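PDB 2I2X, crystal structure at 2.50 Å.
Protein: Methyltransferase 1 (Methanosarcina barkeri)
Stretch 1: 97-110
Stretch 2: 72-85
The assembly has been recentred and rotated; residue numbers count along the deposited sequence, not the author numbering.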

# COMPACT_ATOMS: atom_id res chain seq x y z
N ASN B 97 25.67 21.81 -8.60
CA ASN B 97 26.86 22.26 -9.32
C ASN B 97 26.45 22.88 -10.66
O ASN B 97 27.05 23.85 -11.12
CB ASN B 97 27.83 21.09 -9.54
CG ASN B 97 28.20 20.40 -8.25
OD1 ASN B 97 29.06 20.86 -7.51
ND2 ASN B 97 27.53 19.30 -7.96
N VAL B 98 25.42 22.30 -11.26
CA VAL B 98 24.84 22.82 -12.48
C VAL B 98 24.24 24.20 -12.22
O VAL B 98 24.46 25.11 -12.99
CB VAL B 98 23.78 21.87 -13.05
CG1 VAL B 98 23.30 22.34 -14.40
CG2 VAL B 98 24.34 20.47 -13.18
N MET B 99 23.51 24.34 -11.12
CA MET B 99 22.85 25.61 -10.78
C MET B 99 23.82 26.78 -10.58
O MET B 99 23.59 27.87 -11.10
CB MET B 99 21.97 25.46 -9.54
CG MET B 99 20.77 24.58 -9.69
SD MET B 99 19.76 25.04 -11.10
CE MET B 99 18.51 26.07 -10.35
N MET B 100 24.89 26.54 -9.83
CA MET B 100 25.90 27.54 -9.55
C MET B 100 26.61 27.96 -10.83
O MET B 100 26.94 29.13 -11.00
CB MET B 100 26.92 26.99 -8.57
CG MET B 100 26.57 27.19 -7.12
SD MET B 100 27.57 26.09 -6.10
CE MET B 100 29.25 26.64 -6.45
N SER B 101 26.84 27.00 -11.71
CA SER B 101 27.43 27.24 -13.01
C SER B 101 26.50 28.06 -13.90
O SER B 101 26.97 28.91 -14.66
CB SER B 101 27.79 25.91 -13.69
OG SER B 101 28.89 25.29 -13.04
N ALA B 102 25.20 27.81 -13.80
CA ALA B 102 24.20 28.54 -14.58
C ALA B 102 24.08 29.98 -14.08
O ALA B 102 23.88 30.89 -14.88
CB ALA B 102 22.86 27.83 -14.54
N ASP B 103 24.17 30.16 -12.76
CA ASP B 103 24.27 31.49 -12.14
C ASP B 103 25.49 32.22 -12.68
O ASP B 103 25.40 33.37 -13.11
CB ASP B 103 24.41 31.36 -10.63
CG ASP B 103 23.10 31.07 -9.94
OD1 ASP B 103 22.05 31.05 -10.62
OD2 ASP B 103 23.14 30.85 -8.71
N ALA B 104 26.64 31.55 -12.65
CA ALA B 104 27.89 32.11 -13.13
C ALA B 104 27.83 32.45 -14.62
O ALA B 104 28.33 33.49 -15.03
CB ALA B 104 29.04 31.17 -12.84
N MET B 105 27.20 31.58 -15.40
CA MET B 105 27.11 31.78 -16.85
C MET B 105 26.12 32.87 -17.24
O MET B 105 26.41 33.68 -18.12
CB MET B 105 26.72 30.48 -17.54
CG MET B 105 26.54 30.60 -19.04
SD MET B 105 25.14 29.61 -19.61
CE MET B 105 23.77 30.38 -18.72
N LEU B 106 24.96 32.89 -16.60
CA LEU B 106 23.97 33.94 -16.82
C LEU B 106 24.52 35.33 -16.50
O LEU B 106 24.15 36.32 -17.15
CB LEU B 106 22.70 33.68 -15.98
CG LEU B 106 21.63 32.75 -16.55
CD1 LEU B 106 20.82 32.14 -15.41
CD2 LEU B 106 20.72 33.49 -17.53
N GLU B 107 25.39 35.41 -15.49
CA GLU B 107 26.01 36.67 -15.09
C GLU B 107 27.13 37.04 -16.05
O GLU B 107 27.65 38.17 -16.03
CB GLU B 107 26.53 36.58 -13.66
CG GLU B 107 26.30 37.86 -12.87
CD GLU B 107 27.14 37.93 -11.62
OE1 GLU B 107 26.57 38.11 -10.52
OE2 GLU B 107 28.38 37.80 -11.73
N GLY B 108 27.51 36.07 -16.89
CA GLY B 108 28.44 36.28 -17.98
C GLY B 108 27.71 36.76 -19.20
O GLY B 108 28.16 37.70 -19.87
N ILE B 109 26.57 36.13 -19.50
CA ILE B 109 25.74 36.53 -20.64
C ILE B 109 25.34 38.02 -20.58
O ILE B 109 25.44 38.72 -21.58
CB ILE B 109 24.50 35.59 -20.85
CG1 ILE B 109 24.93 34.30 -21.58
CG2 ILE B 109 23.37 36.29 -21.63
CD1 ILE B 109 23.80 33.34 -21.93
N GLU B 110 24.93 38.49 -19.41
CA GLU B 110 24.56 39.91 -19.24
C GLU B 110 25.76 40.88 -19.13
O GLU B 110 25.57 42.10 -19.22
CB GLU B 110 23.59 40.10 -18.06
CG GLU B 110 24.07 39.46 -16.77
CD GLU B 110 23.70 40.26 -15.54
OE1 GLU B 110 23.85 39.71 -14.42
OE2 GLU B 110 23.27 41.42 -15.68
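Stretch 2 (72-85) LIDDALMVGMGVVI

What holds the middle of the contact together? The answer is Met81, whose side chain sits as a knob in a hole formed by Met105, Ala102, Ser101 and Val98. Its CA-to-CB bond points sideways, but the end of the chain comes nearer to stretch 1, with chi1 at -159° (t) and chi2 at 59° (p). Met81 CE reaches Ala102 CB at 3.8 Å and Val98 CG1 at 4.3 Å, while Met81 CG lies 3.9 Å from Met105 SD. The Ala102 methyl forms part of the wall of the hole.

How do the two backbones run past each other? Both stretches are helical, and stretch 2 lies almost exactly antiparallel to stretch 1, with 177° between their N-to-C directions and 10.2 Å between the axes at closest approach. The register therefore runs in reverse: Val98 lies level with Val84, Ser101 with Met81, Met105 with Leu77 and Ile109 with Ile73. The CA atoms of Met105 and Leu77 are 6.2 Å apart, and those of Ser101 and Met81 7.2 Å. Stretch 2 is not uniform, for it contains a wider pi-type turn at 73-77, where Leu77 N bonds to Leu72 O at 3.0 Å and Met78 N to Ile73 O at 2.8 Å.

What packs toward the start of stretch 2? Leu77 points toward stretch 1 and lies against Met105, with Leu77 CB 4.1 Å from Met105 CG. Leu77 CD1 also presses on the backbone, coming within 3.5 Å of Gly108 C and 3.4 Å of Ile109 N. Gly108 makes this fit possible, because a CB there would lie only 3.0 Å from Leu77 CD1, a clash. Beyond it, Ile109 CG1 touches Leu77 CD1 at 3.8 Å and, more loosely, Ile73 CG1 at 4.4 Å.

Where does the contact turn polar? At the other end, Val84 CG1 meets Val98 CG2 at 4.3 Å and Val98 CA at 4.0 Å, while Val84 CG2 lies 3.8 Å from Ser101 OG. That hydroxyl is the polar group at this edge, yet it offers stretch 2 only a van der Waals neighbour. Ser101 OG lies 3.0 Å from Asn97 O, one turn back in its own helix, and is hydrogen-bonded elsewhere in the structure. No hydrogen bond joins the two stretches, so the 502 Å² they bury rests on side chains packed against one another and, at several points, against the backbone of stretch 1.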

# COMPACT_ATOMS: atom_id res chain seq x y z
N LEU B 72 31.71 35.46 -27.64
CA LEU B 72 32.15 34.68 -26.47
C LEU B 72 31.02 33.88 -25.81
O LEU B 72 31.28 32.89 -25.13
CB LEU B 72 32.81 35.59 -25.42
CG LEU B 72 34.21 36.16 -25.67
CD1 LEU B 72 34.49 37.30 -24.71
CD2 LEU B 72 35.29 35.10 -25.57
N ILE B 73 29.78 34.31 -26.02
CA ILE B 73 28.62 33.57 -25.52
C ILE B 73 28.68 32.12 -25.97
O ILE B 73 28.49 31.21 -25.17
CB ILE B 73 27.27 34.24 -25.94
CG1 ILE B 73 27.07 35.55 -25.18
CG2 ILE B 73 26.09 33.29 -25.71
CD1 ILE B 73 25.82 36.34 -25.57
N ASP B 74 29.00 31.90 -27.25
CA ASP B 74 28.99 30.56 -27.83
C ASP B 74 30.37 29.92 -27.89
O ASP B 74 30.50 28.74 -28.24
CB ASP B 74 28.34 30.60 -29.22
CG ASP B 74 26.95 31.23 -29.20
OD1 ASP B 74 26.12 30.83 -28.35
OD2 ASP B 74 26.68 32.13 -30.02
N ASP B 75 31.39 30.70 -27.54
CA ASP B 75 32.79 30.27 -27.64
C ASP B 75 33.45 30.10 -26.28
O ASP B 75 34.36 29.29 -26.13
CB ASP B 75 33.60 31.27 -28.49
CG ASP B 75 33.16 31.30 -29.95
OD1 ASP B 75 32.67 30.26 -30.45
OD2 ASP B 75 33.33 32.36 -30.60
N ALA B 76 33.02 30.89 -25.30
CA ALA B 76 33.56 30.79 -23.94
C ALA B 76 32.52 30.34 -22.89
O ALA B 76 32.87 29.62 -21.95
CB ALA B 76 34.22 32.11 -23.54
N LEU B 77 31.26 30.75 -23.05
CA LEU B 77 30.22 30.46 -22.07
C LEU B 77 29.43 29.18 -22.33
O LEU B 77 29.17 28.42 -21.41
CB LEU B 77 29.29 31.67 -21.89
CG LEU B 77 29.86 32.99 -21.36
CD1 LEU B 77 28.72 33.95 -21.03
CD2 LEU B 77 30.78 32.83 -20.15
N MET B 78 29.06 28.94 -23.59
CA MET B 78 28.34 27.73 -23.99
C MET B 78 29.24 26.49 -24.01
O MET B 78 28.75 25.36 -23.90
CB MET B 78 27.70 27.89 -25.38
CG MET B 78 26.36 28.63 -25.40
SD MET B 78 24.95 27.76 -24.66
CE MET B 78 24.78 26.36 -25.79
N VAL B 79 30.54 26.70 -24.15
CA VAL B 79 31.48 25.59 -24.20
C VAL B 79 31.78 25.10 -22.78
O VAL B 79 31.84 23.90 -22.54
CB VAL B 79 32.78 25.96 -25.00
CG1 VAL B 79 33.71 24.76 -25.10
CG2 VAL B 79 32.45 26.47 -26.40
N GLY B 80 31.95 26.04 -21.85
CA GLY B 80 32.13 25.72 -20.44
C GLY B 80 30.90 25.04 -19.87
O GLY B 80 30.99 24.01 -19.20
N MET B 81 29.74 25.63 -20.15
CA MET B 81 28.45 25.07 -19.75
C MET B 81 28.23 23.66 -20.32
O MET B 81 27.61 22.82 -19.66
CB MET B 81 27.31 26.00 -20.17
CG MET B 81 26.02 25.79 -19.40
SD MET B 81 26.21 26.03 -17.62
CE MET B 81 24.59 25.52 -17.06
N GLY B 82 28.73 23.40 -21.52
CA GLY B 82 28.57 22.09 -22.16
C GLY B 82 29.42 21.01 -21.51
O GLY B 82 29.13 19.82 -21.63
N VAL B 83 30.49 21.43 -20.84
CA VAL B 83 31.29 20.54 -20.02
C VAL B 83 30.47 20.16 -18.80
O VAL B 83 30.38 18.99 -18.43
CB VAL B 83 32.61 21.22 -19.60
CG1 VAL B 83 33.38 20.35 -18.62
CG2 VAL B 83 33.48 21.53 -20.83
N VAL B 84 29.83 21.16 -18.21
CA VAL B 84 29.03 21.03 -17.00
C VAL B 84 27.87 20.07 -17.22
O VAL B 84 27.63 19.20 -16.39
CB VAL B 84 28.54 22.43 -16.54
CG1 VAL B 84 27.58 22.33 -15.37
CG2 VAL B 84 29.74 23.29 -16.16
N ILE B 85 27.17 20.21 -18.34
CA ILE B 85 26.05 19.33 -18.69
C ILE B 85 26.49 17.89 -18.98
O ILE B 85 25.78 16.93 -18.64
CB ILE B 85 25.27 19.89 -19.89
CG1 ILE B 85 24.71 21.26 -19.54
CG2 ILE B 85 24.15 18.95 -20.35
CD1 ILE B 85 24.92 22.27 -20.67